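Local coordinates for nitrogenase molybdenum-iron protein beta chain (PDB 4WN9) that forms part of the molybdenum-iron component of nitrogenase, which reduces dinitrogen to ammonium, and shares the ligands of an [8Fe-7S] cluster with the alpha chain, at residues T54-H59 and F409-M414; H59-A64 and G418-P423; L161-G166 and E254-V259; L133-N138 and Q155-Y160. All coordinates share one frame; numbering follows the deposited sequence.

Contact 1: T54-H59 and F409-M414; sequences TVLSRH and FGFPIM. With PRO (proline), chain K.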
loop_
_atom_site.group_PDB
_atom_site.type_symbol
_atom_site.label_atom_id
_atom_site.label_comp_id
_atom_site.label_asym_id
_atom_site.label_seq_id
_atom_site.Cartn_x
_atom_site.Cartn_y
_atom_site.Cartn_z
ATOM N N THR B 54 -3.940 -13.985 22.702
ATOM C CA THR B 54 -4.494 -14.069 21.338
ATOM C C THR B 54 -4.361 -12.755 20.542
ATOM O O THR B 54 -3.973 -12.789 19.383
ATOM C CB THR B 54 -5.979 -14.481 21.391
ATOM O OG1 THR B 54 -6.078 -15.796 21.930
ATOM C CG2 THR B 54 -6.591 -14.471 20.031
ATOM N N VAL B 55 -4.684 -11.605 21.134
ATOM C CA VAL B 55 -4.607 -10.357 20.359
ATOM C C VAL B 55 -3.176 -10.051 19.965
ATOM O O VAL B 55 -2.933 -9.590 18.852
ATOM C CB VAL B 55 -5.259 -9.126 21.049
ATOM C CG1 VAL B 55 -4.526 -8.739 22.297
ATOM C CG2 VAL B 55 -5.298 -7.922 20.096
ATOM N N LEU B 56 -2.231 -10.284 20.877
ATOM C CA LEU B 56 -0.819 -10.113 20.546
ATOM C C LEU B 56 -0.430 -11.073 19.411
ATOM O O LEU B 56 0.314 -10.695 18.509
ATOM C CB LEU B 56 0.056 -10.344 21.791
ATOM C CG LEU B 56 -0.134 -9.279 22.880
ATOM C CD1 LEU B 56 0.674 -9.657 24.117
ATOM C CD2 LEU B 56 0.251 -7.892 22.393
ATOM N N SER B 57 -0.946 -12.299 19.431
ATOM C CA SER B 57 -0.625 -13.235 18.339
ATOM C C SER B 57 -1.223 -12.817 17.018
ATOM O O SER B 57 -0.574 -12.938 15.979
ATOM C CB SER B 57 -1.039 -14.670 18.674
ATOM O OG SER B 57 -0.085 -15.248 19.569
ATOM N N ARG B 58 -2.458 -12.322 17.052
ATOM C CA ARG B 58 -3.142 -11.842 15.848
ATOM C C ARG B 58 -2.507 -10.598 15.222
ATOM O O ARG B 58 -2.513 -10.440 13.994
ATOM C CB ARG B 58 -4.584 -11.546 16.181
ATOM C CG ARG B 58 -5.415 -12.789 16.443
ATOM C CD ARG B 58 -6.812 -12.423 16.897
ATOM N NE ARG B 58 -7.635 -13.625 16.917
ATOM C CZ ARG B 58 -8.736 -13.765 17.636
ATOM N NH1 ARG B 58 -9.172 -12.769 18.403
ATOM N NH2 ARG B 58 -9.386 -14.920 17.603
ATOM N N HIS B 59 -1.935 -9.734 16.056
ATOM C CA HIS B 59 -1.268 -8.525 15.572
ATOM C C HIS B 59 0.084 -8.863 14.937
ATOM O O HIS B 59 0.365 -8.472 13.797
ATOM C CB HIS B 59 -1.129 -7.511 16.728
ATOM C CG HIS B 59 -0.314 -6.294 16.391
ATOM N ND1 HIS B 59 -0.882 -5.065 16.124
ATOM C CD2 HIS B 59 1.024 -6.125 16.252
ATOM C CE1 HIS B 59 0.065 -4.192 15.835
ATOM N NE2 HIS B 59 1.234 -4.806 15.924
ATOM N N PHE B 409 -2.823 1.733 11.649
ATOM C CA PHE B 409 -1.901 2.452 12.562
ATOM C C PHE B 409 -2.177 1.992 13.976
ATOM O O PHE B 409 -3.318 1.753 14.344
ATOM C CB PHE B 409 -2.149 3.968 12.404
ATOM C CG PHE B 409 -1.298 4.853 13.299
ATOM C CD1 PHE B 409 -1.726 5.193 14.573
ATOM C CD2 PHE B 409 -0.082 5.331 12.856
ATOM C CE1 PHE B 409 -0.951 6.016 15.393
ATOM C CE2 PHE B 409 0.699 6.166 13.658
ATOM C CZ PHE B 409 0.256 6.508 14.928
ATOM N N GLY B 410 -1.127 1.817 14.772
ATOM C CA GLY B 410 -1.295 1.564 16.176
ATOM C C GLY B 410 -1.670 0.130 16.467
ATOM O O GLY B 410 -1.181 -0.789 15.808
ATOM N N PHE B 411 -2.565 -0.053 17.430
ATOM C CA PHE B 411 -2.842 -1.372 18.000
ATOM C C PHE B 411 -4.312 -1.619 18.227
ATOM O O PHE B 411 -4.975 -0.781 18.788
ATOM C CB PHE B 411 -2.069 -1.495 19.327
ATOM C CG PHE B 411 -2.411 -2.715 20.117
ATOM C CD1 PHE B 411 -1.825 -3.931 19.834
ATOM C CD2 PHE B 411 -3.333 -2.650 21.142
ATOM C CE1 PHE B 411 -2.145 -5.047 20.580
ATOM C CE2 PHE B 411 -3.647 -3.756 21.896
ATOM C CZ PHE B 411 -3.054 -4.964 21.613
ATOM N N PRO B 412 -4.853 -2.766 17.795
ATOM C CA PRO B 412 -4.107 -3.807 17.066
ATOM C C PRO B 412 -4.364 -3.784 15.556
ATOM O O PRO B 412 -5.452 -3.406 15.096
ATOM C CB PRO B 412 -4.648 -5.115 17.657
ATOM C CG PRO B 412 -6.016 -4.788 18.113
ATOM C CD PRO B 412 -6.011 -3.313 18.511
ATOM N N ILE B 413 -3.360 -4.198 14.798
ATOM C CA ILE B 413 -3.477 -4.405 13.366
ATOM C C ILE B 413 -3.350 -5.916 13.183
ATOM O O ILE B 413 -2.283 -6.479 13.396
ATOM C CB ILE B 413 -2.362 -3.678 12.595
ATOM C CG1 ILE B 413 -2.423 -2.167 12.843
ATOM C CG2 ILE B 413 -2.477 -3.976 11.115
ATOM C CD1 ILE B 413 -1.265 -1.374 12.270
ATOM N N MET B 414 -4.448 -6.569 12.814
ATOM C CA MET B 414 -4.519 -8.019 12.843
ATOM C C MET B 414 -4.770 -8.644 11.472
ATOM O O MET B 414 -4.974 -9.868 11.368
ATOM C CB MET B 414 -5.647 -8.430 13.763
ATOM C CG MET B 414 -5.401 -7.990 15.183
ATOM S SD MET B 414 -6.701 -8.408 16.338
ATOM C CE MET B 414 -7.991 -7.333 15.746
HETATM N N PRO K . 2.069 -2.822 18.823
HETATM C CA PRO K . 1.668 -1.444 18.863
HETATM C C PRO K . 2.283 -0.539 17.808
HETATM O O PRO K . 2.738 -0.968 16.737
HETATM C CB PRO K . 2.045 -1.039 20.278
HETATM C CG PRO K . 1.943 -2.309 21.077
HETATM C CD PRO K . 1.821 -3.453 20.129
HETATM O OXT PRO K . 2.278 0.657 18.024
#
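Helix 46-60 meets the loop that follows strand 406-408 most closely at its C-terminal end, where the CA atoms of His59 and Met414 are 4.3 Å apart. Here His59 offers a ring nitrogen to the loop backbone: Ile413 N donates to His59 ND1 over 2.9 Å, nearly straight at 169° although the donor lies 25° out of the imidazole plane. With CG anti to the backbone N (chi1 173°), the imidazole extends along the loop, and Gly410 O and Pro412 CA lie at its edge. Backbone C-H groups add to this grip, the CA of Met414 facing Arg58 O at 3.3 Å and that of His59 facing Ile413 O. The loop leaves an outermost strand of a five-stranded parallel sheet, so the contact ties that sheet to a helix whose early residue Cys48 is a ligand of the [8Fe-7S] cluster. A cis peptide precedes Pro412, whose CB meets Val55 CG2 at 3.8 Å. The same methyl touches Phe411 CZ and Met414 SD, while Leu56 CD2 reaches Phe411 CE1 at 4.1 Å. Arg58 lays its CB against CG and SD of Met414. A bound proline packs its CD on Phe411 CD1, 3.7 Å away.

Contact 2: H59-A64 and G418-P423; sequences HFKEPA and GHYYNP. With FE (Fe (III) ion), chain M; PRO (proline), chain K.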
loop_
_atom_site.group_PDB
_atom_site.type_symbol
_atom_site.label_atom_id
_atom_site.label_comp_id
_atom_site.label_asym_id
_atom_site.label_seq_id
_atom_site.Cartn_x
_atom_site.Cartn_y
_atom_site.Cartn_z
ATOM N N HIS B 59 -1.935 -9.734 16.056
ATOM C CA HIS B 59 -1.268 -8.525 15.572
ATOM C C HIS B 59 0.084 -8.863 14.937
ATOM O O HIS B 59 0.365 -8.472 13.797
ATOM C CB HIS B 59 -1.129 -7.511 16.728
ATOM C CG HIS B 59 -0.314 -6.294 16.391
ATOM N ND1 HIS B 59 -0.882 -5.065 16.124
ATOM C CD2 HIS B 59 1.024 -6.125 16.252
ATOM C CE1 HIS B 59 0.065 -4.192 15.835
ATOM N NE2 HIS B 59 1.234 -4.806 15.924
ATOM N N PHE B 60 0.921 -9.614 15.658
ATOM C CA PHE B 60 2.283 -9.834 15.245
ATOM C C PHE B 60 2.511 -11.078 14.371
ATOM O O PHE B 60 3.552 -11.201 13.737
ATOM C CB PHE B 60 3.160 -9.935 16.481
ATOM C CG PHE B 60 3.352 -8.640 17.173
ATOM C CD1 PHE B 60 4.200 -7.692 16.649
ATOM C CD2 PHE B 60 2.669 -8.361 18.330
ATOM C CE1 PHE B 60 4.377 -6.487 17.274
ATOM C CE2 PHE B 60 2.856 -7.162 18.970
ATOM C CZ PHE B 60 3.703 -6.225 18.429
ATOM N N LYS B 61 1.542 -11.986 14.348
ATOM C CA LYS B 61 1.708 -13.269 13.726
ATOM C C LYS B 61 2.948 -13.949 14.352
ATOM O O LYS B 61 3.860 -14.392 13.667
ATOM C CB LYS B 61 1.838 -13.151 12.207
ATOM C CG LYS B 61 0.788 -12.330 11.482
ATOM C CD LYS B 61 -0.644 -12.603 11.924
ATOM C CE LYS B 61 -1.670 -12.045 10.923
ATOM N NZ LYS B 61 -3.018 -11.963 11.598
ATOM N N GLU B 62 2.961 -13.986 15.684
ATOM C CA GLU B 62 4.073 -14.502 16.470
ATOM C C GLU B 62 3.482 -15.162 17.695
ATOM O O GLU B 62 2.415 -14.776 18.173
ATOM C CB GLU B 62 5.010 -13.366 16.928
ATOM C CG GLU B 62 5.972 -12.824 15.880
ATOM C CD GLU B 62 7.009 -13.832 15.455
ATOM O OE1 GLU B 62 7.926 -14.070 16.258
ATOM O OE2 GLU B 62 6.926 -14.352 14.320
ATOM N N PRO B 63 4.175 -16.167 18.230
ATOM C CA PRO B 63 3.753 -16.598 19.542
ATOM C C PRO B 63 3.709 -15.439 20.520
ATOM O O PRO B 63 4.386 -14.415 20.323
ATOM C CB PRO B 63 4.859 -17.603 19.949
ATOM C CG PRO B 63 5.468 -18.029 18.657
ATOM C CD PRO B 63 5.453 -16.781 17.836
ATOM N N ALA B 64 2.907 -15.592 21.574
ATOM C CA ALA B 64 2.884 -14.642 22.722
ATOM C C ALA B 64 2.480 -15.429 23.962
ATOM O O ALA B 64 1.311 -15.812 24.115
ATOM C CB ALA B 64 1.910 -13.505 22.474
ATOM N N GLY B 418 3.514 -8.227 7.781
ATOM C CA GLY B 418 4.792 -7.555 7.718
ATOM C C GLY B 418 4.795 -6.104 8.180
ATOM O O GLY B 418 5.834 -5.471 8.190
ATOM N N HIS B 419 3.648 -5.581 8.600
ATOM C CA HIS B 419 3.581 -4.196 9.047
ATOM C C HIS B 419 4.421 -3.998 10.293
ATOM O O HIS B 419 4.946 -2.919 10.509
ATOM C CB HIS B 419 2.140 -3.781 9.319
ATOM C CG HIS B 419 1.453 -4.615 10.356
ATOM N ND1 HIS B 419 1.514 -4.338 11.704
ATOM C CD2 HIS B 419 0.681 -5.714 10.232
ATOM C CE1 HIS B 419 0.823 -5.249 12.365
ATOM N NE2 HIS B 419 0.304 -6.090 11.491
ATOM N N TYR B 420 4.563 -5.050 11.097
ATOM C CA TYR B 420 5.315 -4.962 12.351
ATOM C C TYR B 420 6.821 -4.864 12.095
ATOM O O TYR B 420 7.588 -4.776 13.051
ATOM C CB TYR B 420 4.978 -6.147 13.278
ATOM C CG TYR B 420 4.632 -7.361 12.472
ATOM C CD1 TYR B 420 5.631 -8.129 11.891
ATOM C CD2 TYR B 420 3.327 -7.677 12.191
ATOM C CE1 TYR B 420 5.328 -9.200 11.086
ATOM C CE2 TYR B 420 3.021 -8.755 11.384
ATOM C CZ TYR B 420 4.036 -9.505 10.836
ATOM O OH TYR B 420 3.740 -10.558 10.012
ATOM N N TYR B 421 7.257 -4.865 10.830
ATOM C CA TYR B 421 8.676 -4.607 10.559
ATOM C C TYR B 421 8.950 -3.132 10.232
ATOM O O TYR B 421 10.065 -2.764 9.951
ATOM C CB TYR B 421 9.222 -5.545 9.460
ATOM C CG TYR B 421 9.125 -7.022 9.800
ATOM C CD1 TYR B 421 9.645 -7.544 10.989
ATOM C CD2 TYR B 421 8.526 -7.887 8.954
ATOM C CE1 TYR B 421 9.530 -8.908 11.291
ATOM C CE2 TYR B 421 8.408 -9.219 9.246
ATOM C CZ TYR B 421 8.920 -9.737 10.415
ATOM O OH TYR B 421 8.777 -11.117 10.641
ATOM N N ASN B 422 7.933 -2.285 10.305
ATOM C CA ASN B 422 8.061 -0.901 9.863
ATOM C C ASN B 422 7.779 0.083 10.972
ATOM O O ASN B 422 6.717 0.026 11.588
ATOM C CB ASN B 422 7.082 -0.603 8.718
ATOM C CG ASN B 422 7.415 -1.367 7.451
ATOM O OD1 ASN B 422 8.589 -1.617 7.142
ATOM N ND2 ASN B 422 6.375 -1.743 6.706
ATOM N N PRO B 423 8.709 1.029 11.197
ATOM C CA PRO B 423 8.464 2.002 12.230
ATOM C C PRO B 423 7.492 3.093 11.775
ATOM O O PRO B 423 7.424 3.415 10.582
ATOM C CB PRO B 423 9.854 2.586 12.476
ATOM C CG PRO B 423 10.495 2.551 11.118
ATOM C CD PRO B 423 9.971 1.280 10.483
HETATM FE FE FE M . 5.605 -14.571 12.603
HETATM N N PRO K . 2.069 -2.822 18.823
HETATM C CA PRO K . 1.668 -1.444 18.863
HETATM C C PRO K . 2.283 -0.539 17.808
HETATM O O PRO K . 2.738 -0.968 16.737
HETATM C CB PRO K . 2.045 -1.039 20.278
HETATM C CG PRO K . 1.943 -2.309 21.077
HETATM C CD PRO K . 1.821 -3.453 20.129
HETATM O OXT PRO K . 2.278 0.657 18.024
HETATM O O HOH W 1 5.677 -12.483 12.484
HETATM O O HOH W 2 5.633 -16.645 12.803
#
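Lys61 O is bound to an iron(III) ion at 2.0 Å, and Glu62 OE2 joins it on the same metal at 2.2 Å. Two waters and, from the second beta subunit, Asp301 and Asp305 complete the site. One of the waters also donates to Phe60 O over 2.8 Å, linking the metal to the end of helix 46-60, where Lys61 turns to a positive phi of 55°. A bend at chi2 (-66°) brings the Glu62 carboxylate round to the iron; its OE1 forms a salt bridge with a basic side chain of the chain of another protein.

Across the contact, Phe60 O sits over one face of the Tyr420 ring, 3.4 Å from CZ and offset toward the rim, while Gly418 CA covers the opposite face. Lys61 CG lies close to Tyr420 OH, and Phe60 CD1 packs on Tyr420 CB at 3.8 Å. The imidazole of His419 turns its edge to the face of His59 in a T-shaped pair, with planes at 89° and CE1 3.6 Å from His59 NE2. On the other side of the His59 ring from His419 lies the bound proline, with its N near His59 NE2 and its CD against Phe60 CZ. One carbonyl and one carboxylate from this subunit thus share an iron with two aspartates of the other, and the carboxylates would be expected to offset much of the cation's charge at this subunit interface.

Contact 3: L161-G166 and E254-V259; sequences LSENTG and EKKCKV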
loop_
_atom_site.group_PDB
_atom_site.type_symbol
_atom_site.label_atom_id
_atom_site.label_comp_id
_atom_site.label_asym_id
_atom_site.label_seq_id
_atom_site.Cartn_x
_atom_site.Cartn_y
_atom_site.Cartn_z
ATOM N N LEU B 161 13.198 -3.855 40.511
ATOM C CA LEU B 161 14.526 -4.082 39.960
ATOM C C LEU B 161 15.466 -2.879 39.981
ATOM O O LEU B 161 16.672 -3.052 40.159
ATOM C CB LEU B 161 14.415 -4.631 38.524
ATOM C CG LEU B 161 13.535 -5.876 38.371
ATOM C CD1 LEU B 161 13.601 -6.424 36.953
ATOM C CD2 LEU B 161 13.946 -6.961 39.356
ATOM N N SER B 162 14.944 -1.676 39.773
ATOM C CA SER B 162 15.819 -0.535 39.560
ATOM C C SER B 162 16.686 -0.282 40.796
ATOM O O SER B 162 16.160 -0.061 41.876
ATOM C CB SER B 162 15.011 0.708 39.210
ATOM O OG SER B 162 14.554 0.641 37.868
ATOM N N GLU B 163 18.009 -0.310 40.625
ATOM C CA GLU B 163 18.938 -0.208 41.763
ATOM C C GLU B 163 20.090 0.747 41.491
ATOM O O GLU B 163 20.987 0.450 40.689
ATOM C CB GLU B 163 19.526 -1.578 42.117
ATOM C CG GLU B 163 18.557 -2.546 42.771
ATOM C CD GLU B 163 18.432 -2.340 44.265
ATOM O OE1 GLU B 163 19.481 -2.193 44.930
ATOM O OE2 GLU B 163 17.286 -2.343 44.772
ATOM N N ASN B 164 20.055 1.886 42.171
ATOM C CA ASN B 164 21.207 2.779 42.261
ATOM C C ASN B 164 22.280 2.226 43.205
ATOM O O ASN B 164 22.204 2.443 44.402
ATOM C CB ASN B 164 20.749 4.133 42.774
ATOM C CG ASN B 164 21.880 5.140 42.860
ATOM O OD1 ASN B 164 23.061 4.791 42.770
ATOM N ND2 ASN B 164 21.519 6.398 43.042
ATOM N N THR B 165 23.263 1.499 42.679
ATOM C CA THR B 165 24.362 1.019 43.505
ATOM C C THR B 165 25.463 2.076 43.591
ATOM O O THR B 165 26.592 1.765 43.963
ATOM C CB THR B 165 24.976 -0.303 42.982
ATOM O OG1 THR B 165 25.344 -0.168 41.605
ATOM C CG2 THR B 165 24.006 -1.459 43.130
ATOM N N GLY B 166 25.137 3.317 43.236
ATOM C CA GLY B 166 26.085 4.427 43.347
ATOM C C GLY B 166 26.962 4.620 42.124
ATOM O O GLY B 166 27.349 5.748 41.795
ATOM N N GLU B 254 12.867 8.025 39.515
ATOM C CA GLU B 254 13.517 9.158 40.126
ATOM C C GLU B 254 13.404 9.043 41.639
ATOM O O GLU B 254 14.414 9.087 42.349
ATOM C CB GLU B 254 12.867 10.444 39.667
ATOM C CG GLU B 254 13.618 11.667 40.152
ATOM C CD GLU B 254 12.906 12.938 39.784
ATOM O OE1 GLU B 254 13.593 13.916 39.430
ATOM O OE2 GLU B 254 11.660 12.937 39.839
ATOM N N LYS B 255 12.173 8.888 42.115
ATOM C CA LYS B 255 11.916 8.642 43.531
ATOM C C LYS B 255 12.804 7.556 44.094
ATOM O O LYS B 255 13.479 7.749 45.095
ATOM C CB LYS B 255 10.473 8.225 43.748
ATOM C CG LYS B 255 9.491 9.376 43.767
ATOM C CD LYS B 255 8.263 8.981 44.569
ATOM C CE LYS B 255 7.320 10.157 44.751
ATOM N NZ LYS B 255 6.655 10.525 43.471
ATOM N N LYS B 256 12.808 6.404 43.457
ATOM C CA LYS B 256 13.506 5.273 44.019
ATOM C C LYS B 256 15.014 5.436 43.912
ATOM O O LYS B 256 15.730 5.087 44.834
ATOM C CB LYS B 256 13.091 3.983 43.318
ATOM C CG LYS B 256 13.643 2.729 43.965
ATOM C CD LYS B 256 13.513 1.515 43.065
ATOM C CE LYS B 256 13.592 0.228 43.865
ATOM N NZ LYS B 256 13.877 -0.951 43.000
ATOM N N CYS B 257 15.493 5.956 42.789
ATOM C CA CYS B 257 16.922 5.905 42.491
ATOM C C CYS B 257 17.561 7.247 42.151
ATOM O O CYS B 257 18.725 7.285 41.741
ATOM C CB CYS B 257 17.172 4.944 41.327
ATOM S SG CYS B 257 16.547 3.277 41.583
ATOM N N LYS B 258 16.803 8.328 42.291
ATOM C CA LYS B 258 17.323 9.684 42.107
ATOM C C LYS B 258 17.705 10.003 40.662
ATOM O O LYS B 258 18.480 10.929 40.418
ATOM C CB LYS B 258 18.539 9.912 43.011
ATOM C CG LYS B 258 18.435 9.224 44.364
ATOM C CD LYS B 258 19.321 9.888 45.407
ATOM C CE LYS B 258 19.283 9.134 46.722
ATOM N NZ LYS B 258 19.708 10.001 47.853
ATOM N N VAL B 259 17.168 9.245 39.710
ATOM C CA VAL B 259 17.475 9.486 38.304
ATOM C C VAL B 259 16.467 10.486 37.774
ATOM O O VAL B 259 15.276 10.216 37.801
ATOM C CB VAL B 259 17.423 8.178 37.484
ATOM C CG1 VAL B 259 17.788 8.433 36.026
ATOM C CG2 VAL B 259 18.368 7.149 38.077
#
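Ser162 O receives the ammonium group of Lys256, with NZ 2.7 Å away and the C=O...N angle at 132°. The lysine crosses to it as a fully extended chain: CG is anti to the backbone N (chi1 -173°) and the later torsions keep the chain stretched, so that Lys256 CD and CE also pass within 3.3 Å of Ser162 O. The carbonyl oxygens of Val158 and Asn159 bind NZ as well. Three backbone acceptors therefore gather on one ammonium at the end of helix 146-161, where the positive charge would be expected to suit the negative pole of the helix dipole. Glu163 brings OE2 to 4.1 Å from Lys256 NZ, too far for a salt bridge but near enough for some electrostatic attraction.

Next along the helix, Cys257 directs its thiol at Ser162. Cys257 SG lies 3.4 Å from Ser162 O and also packs on Ser162 CB, while the serine hydroxyl bonds to Thr232. Asn164 carries CG anti to its own N, which sets the amide beside Cys257 O and lets its two ends do different work; separately, the CB atoms of Asn164 and Cys257 pack together. Asn164 ND2 donates to Cys257 O over 3.2 Å, approaching from above the carbonyl plane at a bent 140°. Asn164 OD1 accepts from Gly166 N at 2.6 Å. The latter bond closes an Asx turn in the segment leading toward strand 172-175, while Lys256 and Asn164 bond to backbone carbonyls at the ends of helices 146-161 and 243-257.

Contact 4: L133-N138 and Q155-Y160; sequences LVIHTN and QGIVNY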
loop_
_atom_site.group_PDB
_atom_site.type_symbol
_atom_site.label_atom_id
_atom_site.label_comp_id
_atom_site.label_asym_id
_atom_site.label_seq_id
_atom_site.Cartn_x
_atom_site.Cartn_y
_atom_site.Cartn_z
ATOM N N LEU B 133 13.367 -14.648 39.834
ATOM C CA LEU B 133 12.667 -13.477 40.334
ATOM C C LEU B 133 11.162 -13.527 40.110
ATOM O O LEU B 133 10.674 -14.146 39.164
ATOM C CB LEU B 133 13.256 -12.217 39.712
ATOM C CG LEU B 133 14.654 -11.896 40.224
ATOM C CD1 LEU B 133 15.484 -11.166 39.171
ATOM C CD2 LEU B 133 14.585 -11.084 41.512
ATOM N N VAL B 134 10.430 -12.887 41.010
ATOM C CA VAL B 134 9.005 -12.703 40.843
ATOM C C VAL B 134 8.622 -11.279 41.202
ATOM O O VAL B 134 8.784 -10.850 42.344
ATOM C CB VAL B 134 8.191 -13.664 41.720
ATOM C CG1 VAL B 134 6.717 -13.320 41.632
ATOM C CG2 VAL B 134 8.447 -15.107 41.304
ATOM N N ILE B 135 8.100 -10.552 40.217
ATOM C CA ILE B 135 7.634 -9.183 40.410
ATOM C C ILE B 135 6.159 -9.099 40.016
ATOM O O ILE B 135 5.611 -10.040 39.421
ATOM C CB ILE B 135 8.489 -8.189 39.583
ATOM C CG1 ILE B 135 8.020 -8.149 38.121
ATOM C CG2 ILE B 135 9.949 -8.614 39.624
ATOM C CD1 ILE B 135 8.892 -7.310 37.201
ATOM N N HIS B 136 5.519 -7.989 40.365
ATOM C CA HIS B 136 4.107 -7.828 40.131
ATOM C C HIS B 136 3.748 -6.365 39.942
ATOM O O HIS B 136 4.511 -5.470 40.335
ATOM C CB HIS B 136 3.298 -8.420 41.284
ATOM C CG HIS B 136 2.892 -7.420 42.318
ATOM N ND1 HIS B 136 3.736 -7.012 43.331
ATOM C CD2 HIS B 136 1.737 -6.742 42.497
ATOM C CE1 HIS B 136 3.119 -6.122 44.087
ATOM N NE2 HIS B 136 1.903 -5.942 43.605
ATOM N N THR B 137 2.603 -6.144 39.290
ATOM C CA THR B 137 1.918 -4.861 39.295
ATOM C C THR B 137 0.453 -5.153 39.451
ATOM O O THR B 137 0.022 -6.293 39.371
ATOM C CB THR B 137 2.112 -4.032 38.003
ATOM O OG1 THR B 137 1.536 -2.732 38.163
ATOM C CG2 THR B 137 1.435 -4.698 36.817
ATOM N N ASN B 138 -0.309 -4.102 39.683
ATOM C CA ASN B 138 -1.743 -4.193 39.736
ATOM C C ASN B 138 -2.366 -3.517 38.540
ATOM O O ASN B 138 -2.075 -2.353 38.276
ATOM C CB ASN B 138 -2.261 -3.528 41.009
ATOM C CG ASN B 138 -1.730 -4.189 42.255
ATOM O OD1 ASN B 138 -0.615 -3.894 42.713
ATOM N ND2 ASN B 138 -2.506 -5.108 42.797
ATOM N N GLN B 155 6.026 0.554 35.954
ATOM C CA GLN B 155 6.221 0.965 37.350
ATOM C C GLN B 155 6.671 -0.212 38.208
ATOM O O GLN B 155 7.547 -0.068 39.065
ATOM C CB GLN B 155 4.945 1.556 37.931
ATOM C CG GLN B 155 5.139 2.095 39.336
ATOM C CD GLN B 155 3.838 2.328 40.051
ATOM O OE1 GLN B 155 2.936 1.489 40.029
ATOM N NE2 GLN B 155 3.733 3.469 40.707
ATOM N N GLY B 156 6.088 -1.380 37.954
ATOM C CA GLY B 156 6.428 -2.576 38.699
ATOM C C GLY B 156 7.833 -3.055 38.451
ATOM O O GLY B 156 8.452 -3.631 39.335
ATOM N N ILE B 157 8.332 -2.838 37.240
ATOM C CA ILE B 157 9.713 -3.140 36.909
ATOM C C ILE B 157 10.641 -2.304 37.773
ATOM O O ILE B 157 11.633 -2.803 38.323
ATOM C CB ILE B 157 10.056 -2.796 35.455
ATOM C CG1 ILE B 157 9.150 -3.537 34.469
ATOM C CG2 ILE B 157 11.497 -3.161 35.158
ATOM C CD1 ILE B 157 8.900 -4.973 34.835
ATOM N N VAL B 158 10.323 -1.026 37.854
ATOM C CA VAL B 158 11.116 -0.090 38.627
ATOM C C VAL B 158 11.131 -0.507 40.104
ATOM O O VAL B 158 12.197 -0.733 40.676
ATOM C CB VAL B 158 10.578 1.341 38.490
ATOM C CG1 VAL B 158 11.444 2.306 39.288
ATOM C CG2 VAL B 158 10.556 1.764 37.021
ATOM N N ASN B 159 9.952 -0.632 40.703
ATOM C CA ASN B 159 9.838 -1.047 42.107
ATOM C C ASN B 159 10.757 -2.171 42.472
ATOM O O ASN B 159 11.480 -2.099 43.449
ATOM C CB ASN B 159 8.429 -1.491 42.410
ATOM C CG ASN B 159 7.457 -0.362 42.294
ATOM O OD1 ASN B 159 7.873 0.773 42.171
ATOM N ND2 ASN B 159 6.160 -0.659 42.332
ATOM N N TYR B 160 10.737 -3.211 41.661
ATOM C CA TYR B 160 11.377 -4.425 42.027
ATOM C C TYR B 160 12.846 -4.426 41.660
ATOM O O TYR B 160 13.660 -4.936 42.423
ATOM C CB TYR B 160 10.669 -5.593 41.357
ATOM C CG TYR B 160 9.493 -6.141 42.127
ATOM C CD1 TYR B 160 8.219 -5.589 42.011
ATOM C CD2 TYR B 160 9.654 -7.245 42.950
ATOM C CE1 TYR B 160 7.148 -6.123 42.715
ATOM C CE2 TYR B 160 8.593 -7.783 43.655
ATOM C CZ TYR B 160 7.347 -7.227 43.543
ATOM O OH TYR B 160 6.324 -7.821 44.256
HETATM O O HOH W 3 5.148 -3.184 41.996
HETATM O O HOH W 4 2.820 -1.071 40.021
#
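Gly156 CA lies 3.8 Å from His136 O; having no side chain, the glycine lets the backbones of helix and strand lie close. Just before it, Gln155 reaches the residue just past the strand through a water, which donates to Gln155 OE1 and lies 2.8 Å from Thr137 OG1. Ile157 follows, and its CD1 meets Ile135 CD1 at 3.3 Å, tighter than usual for two methyl groups. Strand 133-136 is an outer strand of a four-stranded parallel sheet, and helix 146-161 comes after it in the chain and packs back across it, their axes 7.8 Å apart and at 131°, as in the alternating beta-alpha build of Rossmann-like domains. Asn159 donates ND2 to a second water, which in turn donates to His136 O.

Tyr160 lies flat against the strand. Ile135 CA stands over the centre of its ring, 3.6 Å from the centroid and 7° off the normal, with CB and CG2 of the isoleucine against CG of the tyrosine. At the far end of the ring, Tyr160 OH and His136 ND1 form a hydrogen bond of 2.9 Å in the plane of the imidazole, either group able to donate, with the two ring planes at 86°. Leu115, Pro116 and Ile119 of helix 115-124 pack against the histidine.

Contacts 1 and 2 are neighbours, their centres 8 Å apart: they share His59, both touch the bound proline, and Lys61 NZ links them by a probable hydrogen bond to Met414 O at 2.9 Å. Contact 1 lies nearer the cluster, with the Val55 side chain about 10 Å from the Fe(8)-S(7) cluster and that of Arg58 about 5 Å from the bound homocitrate, whereas contact 2 supplies iron ligands at the beta-beta interface. Contacts 3 and 4 lie on another part of the chain, their centres 14 Å apart, and are joined by Lys256 NZ, which probably bonds to Asn159 O at 2.7 Å. The two pairs do not touch; contacts 1 and 4 come no nearer than about 14 Å between nearest atoms.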